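Local atomic coordinates of carboxyltransferase domain-containing protein (Pyrococcus horikoshii, PDB entry 2PHC), a protein that is of unknown function but contains a carboxyltransferase-type domain and probably binds ATP and acts as a hydrolase. Residues A[23-26]-A[27-31]; A[155-158]-A[159-162]; A[101-104]-A[105-109]. All coordinates share one frame; numbering follows the deposited sequence.

Along the chain the order is contact 1, contact 3, contact 2. Each is a local contact within one continuous stretch, so none encloses or crosses another. Contact 1 (23-31) is one stretch of helix 21-37, which packs against the four-stranded antiparallel sheet and helix 63-82. Strand 85-92 then opens the seven-stranded mixed sheet. Contact 3 (101-109) ends helix 100-107, next to helix 111-119 and strand 180-184. Contact 2 (155-162) turns the chain from the short strand 155-156 into strand 160-164, a member of the seven-stranded sheet. Contacts 2 and 3 come within about 7 Å at their nearest atoms without touching. Both lie across the chain's centre from contact 1.

Contact 1: residues A[23-26]-A[27-31]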
ATOM      1  N   ILE A  23      -3.923   4.073   6.036  1.00 31.62           N
ATOM      2  CA  ILE A  23      -4.572   4.962   6.995  1.00 31.08           C
ATOM      3  C   ILE A  23      -4.136   5.354   8.401  1.00 30.92           C
ATOM      4  O   ILE A  23      -4.169   6.549   8.758  1.00 31.52           O
ATOM      5  CB  ILE A  23      -6.093   4.930   6.864  1.00 31.81           C
ATOM      6  CG1 ILE A  23      -6.405   5.026   5.382  1.00 32.59           C
ATOM      7  CG2 ILE A  23      -6.787   6.155   7.637  1.00 29.55           C
ATOM      8  CD1 ILE A  23      -7.756   5.358   5.127  1.00 37.58           C
ATOM      9  N   ASN A  24      -3.716   4.361   9.160  1.00 29.14           N
ATOM     10  CA  ASN A  24      -3.075   4.549  10.416  1.00 29.52           C
ATOM     11  C   ASN A  24      -1.749   5.258  10.209  1.00 29.12           C
ATOM     12  O   ASN A  24      -1.463   6.200  10.933  1.00 30.69           O
ATOM     13  CB  ASN A  24      -2.964   3.209  11.240  1.00 29.16           C
ATOM     14  CG  ASN A  24      -2.522   3.478  12.677  1.00 27.92           C
ATOM     15  OD1 ASN A  24      -1.307   3.672  12.926  1.00 21.87           O
ATOM     16  ND2 ASN A  24      -3.504   3.621  13.603  1.00 24.37           N
ATOM     17  N   ASP A  25      -0.967   4.863   9.201  1.00 28.85           N
ATOM     18  CA  ASP A  25       0.342   5.472   8.988  1.00 28.91           C
ATOM     19  C   ASP A  25       0.335   6.862   8.313  1.00 27.10           C
ATOM     20  O   ASP A  25       1.236   7.707   8.601  1.00 26.59           O
ATOM     21  CB  ASP A  25       1.267   4.577   8.241  1.00 30.58           C
ATOM     22  CG  ASP A  25       2.695   5.038   8.367  1.00 35.45           C
ATOM     23  OD1 ASP A  25       3.234   4.959   9.502  1.00 38.79           O
ATOM     24  OD2 ASP A  25       3.288   5.481   7.336  1.00 39.45           O
ATOM     25  N   ARG A  26      -0.635   7.089   7.441  1.00 23.58           N
ATOM     26  CA  ARG A  26      -0.913   8.449   6.953  1.00 22.82           C
ATOM     27  C   ARG A  26      -1.162   9.451   8.112  1.00 21.98           C
ATOM     28  O   ARG A  26      -0.541  10.505   8.149  1.00 21.94           O
ATOM     29  CB  ARG A  26      -2.054   8.478   5.970  1.00 21.68           C
ATOM     30  CG  ARG A  26      -1.769   7.693   4.653  1.00 26.96           C
ATOM     31  CD  ARG A  26      -2.829   8.160   3.562  1.00 31.38           C
ATOM     32  NE  ARG A  26      -2.698   7.366   2.309  1.00 38.66           N
ATOM     33  CZ  ARG A  26      -2.105   7.795   1.183  1.00 41.93           C
ATOM     34  NH1 ARG A  26      -1.591   9.039   1.131  1.00 41.28           N
ATOM     35  NH2 ARG A  26      -2.028   6.996   0.099  1.00 39.11           N
ATOM     36  N   VAL A  27      -2.082   9.102   9.026  1.00 22.15           N
ATOM     37  CA  VAL A  27      -2.397   9.850  10.227  1.00 20.81           C
ATOM     38  C   VAL A  27      -1.131  10.137  10.946  1.00 20.15           C
ATOM     39  O   VAL A  27      -0.774  11.304  11.123  1.00 21.51           O
ATOM     40  CB  VAL A  27      -3.422   9.111  11.144  1.00 20.94           C
ATOM     41  CG1 VAL A  27      -3.599   9.797  12.465  1.00 18.91           C
ATOM     42  CG2 VAL A  27      -4.761   8.977  10.453  1.00 21.22           C
ATOM     43  N   HIS A  28      -0.413   9.087  11.303  1.00 19.44           N
ATOM     44  CA  HIS A  28       0.819   9.214  12.059  1.00 19.45           C
ATOM     45  C   HIS A  28       1.910  10.059  11.296  1.00 19.26           C
ATOM     46  O   HIS A  28       2.531  10.903  11.875  1.00 20.44           O
ATOM     47  CB  HIS A  28       1.350   7.837  12.409  1.00 17.99           C
ATOM     48  CG  HIS A  28       2.630   7.865  13.164  1.00 20.05           C
ATOM     49  ND1 HIS A  28       3.762   7.183  12.729  1.00 24.87           N
ATOM     50  CD2 HIS A  28       2.951   8.420  14.355  1.00 12.74           C
ATOM     51  CE1 HIS A  28       4.738   7.375  13.602  1.00 18.86           C
ATOM     52  NE2 HIS A  28       4.277   8.143  14.582  1.00 17.89           N
ATOM     53  N   SER A  29       2.105   9.817  10.020  1.00 19.19           N
ATOM     54  CA  SER A  29       3.071  10.540   9.189  1.00 21.30           C
ATOM     55  C   SER A  29       2.715  12.013   9.066  1.00 21.38           C
ATOM     56  O   SER A  29       3.580  12.820   9.062  1.00 24.05           O
ATOM     57  CB  SER A  29       3.047   9.945   7.776  1.00 21.02           C
ATOM     58  OG  SER A  29       3.464   8.646   7.815  1.00 25.67           O
ATOM     59  N   LEU A  30       1.443  12.328   8.966  1.00 21.44           N
ATOM     60  CA  LEU A  30       0.966  13.651   8.911  1.00 24.02           C
ATOM     61  C   LEU A  30       1.195  14.352  10.229  1.00 26.26           C
ATOM     62  O   LEU A  30       1.594  15.524  10.211  1.00 26.51           O
ATOM     63  CB  LEU A  30      -0.514  13.639   8.534  1.00 22.47           C
ATOM     64  CG  LEU A  30      -1.327  14.925   8.438  1.00 30.26           C
ATOM     65  CD1 LEU A  30      -0.711  16.140   7.704  1.00 27.79           C
ATOM     66  CD2 LEU A  30      -2.703  14.616   7.891  1.00 31.61           C
ATOM     67  N   ALA A  31       0.964  13.687  11.342  1.00 20.00           N
ATOM     68  CA  ALA A  31       1.175  14.292  12.611  1.00 20.00           C
ATOM     69  C   ALA A  31       2.608  14.584  12.811  1.00 20.00           C
ATOM     70  O   ALA A  31       2.954  15.637  13.202  1.00 25.83           O
ATOM     71  CB  ALA A  31       0.685  13.460  13.699  1.00 20.00           C
TER
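S29 reaches back one turn of alpha-helix 21-37 to the carbonyl of D25. Two donors of S29 grip D25 O. S29 OG lies 2.5 Å from D25 O, and S29 N lies 2.7 Å from D25 O. They come from opposite faces of the carbonyl plane, with OG above it rather than on a lone pair. OG stands beside its own backbone N (chi1 -64°), which turns it back toward this oxygen. The D25 carboxylate curls back, CG anti to the backbone N, and brings OD2 to 3.2 Å from S29 OG. Its OD1 approaches the edge of the H28 ring in the ring plane, 4.0 Å from ND1. Helical bonds run on either side: H28 N to N24 O and L30 N to R26 O. The R26 chain leads away from 27-31, and its NH2 makes a salt bridge with E22. On the buried side V27 touches P47, and L30 packs on F15 and L52, so the helix lies on the antiparallel sheet. S29 meets E77 and R80 of helix 63-82. The V27 N bond to I23 O is weak at 3.3 Å. V27 CG2 presses on that same oxygen, with I23 O 3.0 Å from V27 CG2.

Contact 2: residues A[155-158]-A[159-162]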
ATOM      1  N   LYS A 155       7.975 -24.820 -10.311  1.00 40.73           N
ATOM      2  CA  LYS A 155       8.281 -23.786 -11.282  1.00 41.12           C
ATOM      3  C   LYS A 155       7.111 -22.808 -11.248  1.00 40.33           C
ATOM      4  O   LYS A 155       6.009 -23.114 -11.755  1.00 42.17           O
ATOM      5  CB  LYS A 155       8.406 -24.324 -12.738  1.00 41.29           C
ATOM      6  CG  LYS A 155       9.814 -24.675 -13.243  1.00 44.83           C
ATOM      7  CD  LYS A 155       9.736 -25.155 -14.736  1.00 49.27           C
ATOM      8  CE  LYS A 155      10.943 -26.003 -15.207  1.00 48.96           C
ATOM      9  NZ  LYS A 155      11.744 -25.210 -16.274  1.00 50.93           N
ATOM     10  N   VAL A 156       7.346 -21.623 -10.678  1.00 37.60           N
ATOM     11  CA  VAL A 156       6.362 -20.564 -10.663  1.00 33.99           C
ATOM     12  C   VAL A 156       6.889 -19.539 -11.639  1.00 32.30           C
ATOM     13  O   VAL A 156       8.042 -19.171 -11.560  1.00 32.89           O
ATOM     14  CB  VAL A 156       6.147 -20.051  -9.175  1.00 34.72           C
ATOM     15  CG1 VAL A 156       5.294 -18.848  -9.139  1.00 32.85           C
ATOM     16  CG2 VAL A 156       5.518 -21.172  -8.279  1.00 31.95           C
ATOM     17  N   PRO A 157       6.074 -19.087 -12.613  1.00 31.30           N
ATOM     18  CA  PRO A 157       6.719 -18.215 -13.570  1.00 30.83           C
ATOM     19  C   PRO A 157       7.094 -16.869 -12.942  1.00 31.28           C
ATOM     20  O   PRO A 157       6.410 -16.407 -12.050  1.00 30.03           O
ATOM     21  CB  PRO A 157       5.681 -18.052 -14.696  1.00 31.20           C
ATOM     22  CG  PRO A 157       4.393 -18.604 -14.197  1.00 30.85           C
ATOM     23  CD  PRO A 157       4.639 -19.304 -12.886  1.00 31.83           C
ATOM     24  N   ALA A 158       8.209 -16.295 -13.409  1.00 31.72           N
ATOM     25  CA  ALA A 158       8.730 -15.028 -13.015  1.00 30.18           C
ATOM     26  C   ALA A 158       7.592 -13.999 -12.976  1.00 31.12           C
ATOM     27  O   ALA A 158       6.826 -13.928 -13.939  1.00 32.29           O
ATOM     28  CB  ALA A 158       9.701 -14.625 -14.088  1.00 32.78           C
ATOM     29  N   GLY A 159       7.435 -13.205 -11.909  1.00 28.62           N
ATOM     30  CA  GLY A 159       6.360 -12.198 -11.942  1.00 27.13           C
ATOM     31  C   GLY A 159       5.111 -12.610 -11.213  1.00 26.43           C
ATOM     32  O   GLY A 159       4.261 -11.771 -10.966  1.00 25.04           O
ATOM     33  N   SER A 160       5.014 -13.891 -10.804  1.00 24.98           N
ATOM     34  CA  SER A 160       3.864 -14.336  -9.998  1.00 23.71           C
ATOM     35  C   SER A 160       3.730 -13.630  -8.683  1.00 23.90           C
ATOM     36  O   SER A 160       4.698 -13.554  -7.904  1.00 24.65           O
ATOM     37  CB  SER A 160       3.810 -15.852  -9.817  1.00 22.24           C
ATOM     38  OG  SER A 160       4.029 -16.469 -11.094  1.00 21.17           O
ATOM     39  N   VAL A 161       2.484 -13.193  -8.429  1.00 23.07           N
ATOM     40  CA  VAL A 161       2.037 -12.442  -7.286  1.00 22.27           C
ATOM     41  C   VAL A 161       1.316 -13.487  -6.429  1.00 23.15           C
ATOM     42  O   VAL A 161       0.362 -14.108  -6.860  1.00 23.07           O
ATOM     43  CB  VAL A 161       1.087 -11.296  -7.727  1.00 23.96           C
ATOM     44  CG1 VAL A 161       0.331 -10.656  -6.528  1.00 21.40           C
ATOM     45  CG2 VAL A 161       1.856 -10.184  -8.638  1.00 22.81           C
ATOM     46  N   GLY A 162       1.792 -13.740  -5.226  1.00 20.51           N
ATOM     47  CA  GLY A 162       1.037 -14.637  -4.425  1.00 20.28           C
ATOM     48  C   GLY A 162       0.688 -14.149  -3.078  1.00 19.97           C
ATOM     49  O   GLY A 162       1.133 -13.092  -2.709  1.00 20.74           O
TER
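P157 and S160 form the two ends of a type II beta turn, which carries the chain from strand 155-156 into strand 160-164. The turn is closed by two bonds from S160 to one carbonyl. S160 N reaches P157 O at 3.1 Å, with an N-H...O angle of 151°. S160 OG reaches P157 O at 2.6 Å. Both donors are only moderately tilted from the carbonyl plane. OG is directed to P157 O because it sits beside its own backbone N (chi1 -47°). The hydroxyl also touches the proline ring at CD, with P157 CD 3.4 Å from S160 OG. V156 packs on the same side chain, its CG1 3.4 Å from S160 CB, tighter than a usual carbon contact. G159 takes the third turn position with a positive phi of 99°, where it has no side chain to meet A158 O. G159 and S160 both pair with Y171, a G1 beta bulge against strand 167-171. A158 O accepts a bond from R184, and S160 packs on I181 of strand 180-184. S160 is buried, and its hydroxyl finds a polar partner in P157 O, which adds to the backbone bond of the turn.

Contact 3: residues A[101-104]-A[105-109]; sequences EFVA and QYNGL
A104 O takes three backbone N-H groups where helix 100-107 ends in a Schellman motif. G108 N comes nearly straight along the carbonyl direction, 2.6 Å from A104 O. N107 N and L109 N both stand above the carbonyl plane. L109 N to A104 O, 3.1 Å, is the six-to-one bond of the motif, and G108 N to Q105 O its partner. G108 is the C-prime residue, and its positive phi of 92° turns the chain out of the helix. N107 adds a side-chain bond to V103 O. Its ND2 lies 2.8 Å from V103 O, but the bond is bent, with an N-H...O angle of 136°. CG beside the backbone N (chi1 -69°) turns the amide back toward V103 O. The same ND2 also bonds A145 O, so both loop and helix hold the amide. Regular helical bonds precede the end: Q105 N to E101 O and Y106 N to F102 O. V103 and A104 pack on V114 of helix 111-119, and V103 also reaches I182. F102 makes a cation-pi contact with R180. The F102 and Y106 side chains lie side by side and point the same way. Their rings are near parallel but slid apart, and F102 CZ approaches Y106 CD1 at 3.6 Å.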
ATOM      1  N   GLU A 101      -9.234 -18.424  -7.514  1.00 31.54           N
ATOM      2  CA  GLU A 101     -10.567 -18.897  -7.212  1.00 30.58           C
ATOM      3  C   GLU A 101     -10.607 -19.493  -5.855  1.00 28.56           C
ATOM      4  O   GLU A 101     -11.589 -19.311  -5.135  1.00 30.70           O
ATOM      5  CB  GLU A 101     -11.107 -19.864  -8.335  1.00 33.88           C
ATOM      6  CG  GLU A 101     -11.239 -19.188  -9.774  1.00 38.19           C
ATOM      7  CD  GLU A 101      -9.955 -19.404 -10.683  1.00 50.55           C
ATOM      8  OE1 GLU A 101      -8.842 -19.811 -10.203  1.00 49.16           O
ATOM      9  OE2 GLU A 101     -10.069 -19.157 -11.908  1.00 54.67           O
ATOM     10  N   PHE A 102      -9.563 -20.224  -5.461  1.00 26.84           N
ATOM     11  CA  PHE A 102      -9.526 -20.807  -4.096  1.00 25.02           C
ATOM     12  C   PHE A 102      -9.367 -19.695  -3.043  1.00 25.74           C
ATOM     13  O   PHE A 102      -9.858 -19.800  -1.868  1.00 26.49           O
ATOM     14  CB  PHE A 102      -8.372 -21.810  -4.017  1.00 24.77           C
ATOM     15  CG  PHE A 102      -8.098 -22.315  -2.624  1.00 27.61           C
ATOM     16  CD1 PHE A 102      -8.502 -23.606  -2.224  1.00 19.92           C
ATOM     17  CD2 PHE A 102      -7.403 -21.510  -1.691  1.00 21.13           C
ATOM     18  CE1 PHE A 102      -8.262 -24.042  -0.958  1.00 21.56           C
ATOM     19  CE2 PHE A 102      -7.227 -21.954  -0.393  1.00 18.27           C
ATOM     20  CZ  PHE A 102      -7.608 -23.217  -0.025  1.00 21.69           C
ATOM     21  N   VAL A 103      -8.649 -18.629  -3.409  1.00 26.56           N
ATOM     22  CA  VAL A 103      -8.421 -17.494  -2.446  1.00 25.04           C
ATOM     23  C   VAL A 103      -9.750 -16.848  -2.109  1.00 24.96           C
ATOM     24  O   VAL A 103     -10.043 -16.652  -0.965  1.00 24.31           O
ATOM     25  CB  VAL A 103      -7.483 -16.369  -2.971  1.00 23.08           C
ATOM     26  CG1 VAL A 103      -7.538 -15.157  -1.978  1.00 22.09           C
ATOM     27  CG2 VAL A 103      -6.071 -16.899  -3.158  1.00 20.84           C
ATOM     28  N   ALA A 104     -10.503 -16.533  -3.171  1.00 27.71           N
ATOM     29  CA  ALA A 104     -11.884 -16.046  -3.122  1.00 28.79           C
ATOM     30  C   ALA A 104     -12.713 -16.969  -2.271  1.00 29.44           C
ATOM     31  O   ALA A 104     -13.219 -16.643  -1.217  1.00 31.11           O
ATOM     32  CB  ALA A 104     -12.391 -16.046  -4.543  1.00 29.51           C
ATOM     33  N   GLN A 105     -12.776 -18.199  -2.682  1.00 31.56           N
ATOM     34  CA  GLN A 105     -13.673 -19.135  -2.034  1.00 31.49           C
ATOM     35  C   GLN A 105     -13.309 -19.379  -0.624  1.00 30.56           C
ATOM     36  O   GLN A 105     -14.209 -19.443   0.206  1.00 32.70           O
ATOM     37  CB  GLN A 105     -13.685 -20.426  -2.884  1.00 32.87           C
ATOM     38  CG  GLN A 105     -14.260 -21.664  -2.184  1.00 38.65           C
ATOM     39  CD  GLN A 105     -14.991 -22.559  -3.164  1.00 43.11           C
ATOM     40  OE1 GLN A 105     -14.549 -22.709  -4.351  1.00 40.36           O
ATOM     41  NE2 GLN A 105     -16.154 -23.146  -2.693  1.00 40.30           N
ATOM     42  N   TYR A 106     -12.010 -19.540  -0.290  1.00 29.41           N
ATOM     43  CA  TYR A 106     -11.562 -19.720   1.152  1.00 27.04           C
ATOM     44  C   TYR A 106     -11.984 -18.505   1.996  1.00 27.40           C
ATOM     45  O   TYR A 106     -12.144 -18.566   3.178  1.00 26.96           O
ATOM     46  CB  TYR A 106     -10.015 -19.928   1.170  1.00 27.23           C
ATOM     47  CG  TYR A 106      -9.357 -20.255   2.498  1.00 24.59           C
ATOM     48  CD1 TYR A 106      -9.065 -21.561   2.807  1.00 27.81           C
ATOM     49  CD2 TYR A 106      -8.977 -19.258   3.438  1.00 23.57           C
ATOM     50  CE1 TYR A 106      -8.462 -21.916   4.023  1.00 26.51           C
ATOM     51  CE2 TYR A 106      -8.305 -19.627   4.679  1.00 24.86           C
ATOM     52  CZ  TYR A 106      -8.086 -20.961   4.924  1.00 26.46           C
ATOM     53  OH  TYR A 106      -7.527 -21.447   6.079  1.00 30.27           O
ATOM     54  N   ASN A 107     -12.255 -17.371   1.363  1.00 29.88           N
ATOM     55  CA  ASN A 107     -12.548 -16.148   2.145  1.00 31.58           C
ATOM     56  C   ASN A 107     -13.940 -15.625   1.935  1.00 32.52           C
ATOM     57  O   ASN A 107     -14.363 -14.751   2.662  1.00 33.39           O
ATOM     58  CB  ASN A 107     -11.475 -15.058   1.857  1.00 29.90           C
ATOM     59  CG  ASN A 107     -10.150 -15.441   2.433  1.00 31.28           C
ATOM     60  OD1 ASN A 107     -10.037 -15.608   3.642  1.00 28.78           O
ATOM     61  ND2 ASN A 107      -9.180 -15.725   1.569  1.00 30.50           N
ATOM     62  N   GLY A 108     -14.640 -16.159   0.939  1.00 33.68           N
ATOM     63  CA  GLY A 108     -16.108 -16.035   0.887  1.00 33.40           C
ATOM     64  C   GLY A 108     -16.344 -14.806   0.076  1.00 34.63           C
ATOM     65  O   GLY A 108     -17.220 -14.011   0.393  1.00 33.92           O
ATOM     66  N   LEU A 109     -15.609 -14.692  -1.037  1.00 35.54           N
ATOM     67  CA  LEU A 109     -15.685 -13.511  -1.874  1.00 35.62           C
ATOM     68  C   LEU A 109     -15.720 -13.960  -3.323  1.00 36.57           C
ATOM     69  O   LEU A 109     -15.378 -15.091  -3.645  1.00 35.15           O
ATOM     70  CB  LEU A 109     -14.419 -12.623  -1.672  1.00 35.07           C
ATOM     71  CG  LEU A 109     -13.980 -12.042  -0.309  1.00 37.11           C
ATOM     72  CD1 LEU A 109     -12.467 -11.694  -0.246  1.00 33.81           C
ATOM     73  CD2 LEU A 109     -14.830 -10.806   0.117  1.00 38.77           C
TER